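Local coordinates for glycoside hydrolase family protein (Novosphingobium sp. PP1Y, PDB 6Q2F), which probably hydrolyses terminal alpha-L-rhamnose residues from glycosides, as an alpha-L-rhamnosidase of the glycoside hydrolases, at residues 560-565 and 595-600. Residues are numbered along the deposited sequence; the frame is centred on the assembly and turned at random.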
# COMPACT_ATOMS: atom_id res chain seq x y z
N LEU A 560 11.16 6.84 14.35
CA LEU A 560 10.32 7.87 14.95
C LEU A 560 8.97 7.97 14.24
O LEU A 560 7.94 8.21 14.87
CB LEU A 560 11.06 9.21 14.97
CG LEU A 560 12.36 9.27 15.82
CD1 LEU A 560 13.08 10.60 15.64
CD2 LEU A 560 12.09 9.02 17.29
N LEU A 561 8.96 7.78 12.92
CA LEU A 561 7.68 7.72 12.19
C LEU A 561 6.75 6.71 12.85
O LEU A 561 5.61 7.03 13.20
CB LEU A 561 7.93 7.35 10.73
CG LEU A 561 6.65 7.30 9.90
CD1 LEU A 561 6.01 8.69 9.81
CD2 LEU A 561 6.94 6.76 8.48
N ALA A 562 7.25 5.49 13.09
CA ALA A 562 6.43 4.43 13.65
C ALA A 562 6.01 4.74 15.08
O ALA A 562 4.85 4.54 15.45
CB ALA A 562 7.17 3.10 13.59
N SER A 563 6.94 5.22 15.90
CA SER A 563 6.57 5.45 17.30
C SER A 563 5.92 6.81 17.52
O SER A 563 4.90 6.90 18.20
CB SER A 563 7.80 5.31 18.21
OG SER A 563 8.71 6.37 18.00
N GLU A 564 6.50 7.86 16.95
CA GLU A 564 6.04 9.21 17.28
C GLU A 564 4.79 9.60 16.48
O GLU A 564 3.93 10.32 17.00
CB GLU A 564 7.16 10.24 17.05
CG GLU A 564 8.44 9.95 17.87
CD GLU A 564 8.16 9.58 19.33
OE1 GLU A 564 7.91 10.51 20.13
OE2 GLU A 564 8.15 8.37 19.66
N HIS A 565 4.65 9.13 15.26
CA HIS A 565 3.39 9.35 14.52
C HIS A 565 2.39 8.23 14.80
O HIS A 565 1.38 8.45 15.48
CB HIS A 565 3.67 9.52 13.03
CG HIS A 565 2.45 9.86 12.22
ND1 HIS A 565 1.93 9.02 11.26
CD2 HIS A 565 1.64 10.95 12.23
CE1 HIS A 565 0.88 9.59 10.69
NE2 HIS A 565 0.68 10.76 11.27
N ASP A 595 6.92 -0.58 6.62
CA ASP A 595 5.46 -0.65 6.52
C ASP A 595 4.83 -1.73 7.40
O ASP A 595 3.60 -1.79 7.47
CB ASP A 595 5.01 -0.81 5.05
CG ASP A 595 5.78 -1.86 4.26
OD1 ASP A 595 6.72 -2.48 4.80
OD2 ASP A 595 5.44 -2.04 3.07
N MSE A 596 5.61 -2.55 8.09
CA MSE A 596 5.04 -3.35 9.19
C MSE A 596 5.02 -2.53 10.47
O MSE A 596 4.02 -2.49 11.18
CB MSE A 596 5.80 -4.67 9.40
CG MSE A 596 5.52 -5.66 8.27
SE MSE A 596 6.25 -7.44 8.69
CE MSE A 596 5.23 -7.86 10.25
N ALA A 597 6.14 -1.88 10.76
CA ALA A 597 6.22 -1.10 11.99
C ALA A 597 5.17 0.00 11.99
O ALA A 597 4.51 0.25 13.00
CB ALA A 597 7.63 -0.53 12.15
N MSE A 598 4.98 0.63 10.85
CA MSE A 598 4.02 1.73 10.70
C MSE A 598 2.59 1.30 11.03
O MSE A 598 1.76 2.12 11.38
CB MSE A 598 4.10 2.30 9.30
CG MSE A 598 5.36 3.09 9.03
SE MSE A 598 5.69 3.21 7.12
CE MSE A 598 4.25 4.51 6.75
N ARG A 599 2.31 -0.01 10.93
CA ARG A 599 0.97 -0.50 11.18
C ARG A 599 0.85 -1.32 12.45
O ARG A 599 -0.26 -1.74 12.80
CB ARG A 599 0.48 -1.31 9.97
CG ARG A 599 0.21 -0.47 8.73
CD ARG A 599 -0.28 -1.30 7.49
NE ARG A 599 0.85 -1.96 6.85
CZ ARG A 599 0.88 -2.35 5.58
NH1 ARG A 599 -0.17 -2.15 4.79
NH2 ARG A 599 1.96 -2.94 5.11
N SER A 600 1.95 -1.52 13.17
CA SER A 600 1.98 -2.45 14.30
C SER A 600 1.16 -1.96 15.49
O SER A 600 0.77 -2.76 16.34
CB SER A 600 3.44 -2.67 14.72
OG SER A 600 4.00 -1.43 15.13
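Leu-561 and Ala-562, on helix 543-575, meet Met-598 and Ala-597, in the loop between strands 579-582 and 604-610. Met-598 is a selenomethionine. Leu-561 presents one methyl branch, CD2, to the end of that chain. Met-598 CG, SE and CE each lie 3.9-4.0 Å from Leu-561 CD2. Leu-561 CG is anti to the backbone N (chi1 -179°), and this brings the branch nearer the loop. The Met-598 chain bends at its last torsion (chi3 74°), which turns CE in to the same methyl. Beside this pair, Ala-562 CB meets Ala-597 CB at 3.9 Å. The nearest CA atoms are those of Ala-562 and Met-598, 4.7 Å apart. The small side chain of Ala-562 is consistent with so close an approach.

The loop segment carries several internal hydrogen bonds, consistent with a defined shape. Ser-600 OG and Ser-600 N both donate to Ala-597 O, with the hydroxyl at 2.8 Å. Arg-599 NE donates to Asp-595 O at 2.8 Å. That bond is bent at the hydrogen (141°), although NE sits nearly in line with the carbonyl. Arg-599 NH1 also ties the loop to helix 620-636 by a salt bridge with Asp-625 OD1. Tyr-566 touches both Leu-561 and Met-598.

Helix 543-575 lies between strands 497-502 and 579-582 of the parallel-stranded (beta/alpha)8 barrel, and the loop leads into 604-610. Met-598 touches Leu-585, which lies in sequence between the sodium ligands Glu-583 and Glu-586. What the two segments share is van der Waals contact of apolar groups, with no directional bond between them.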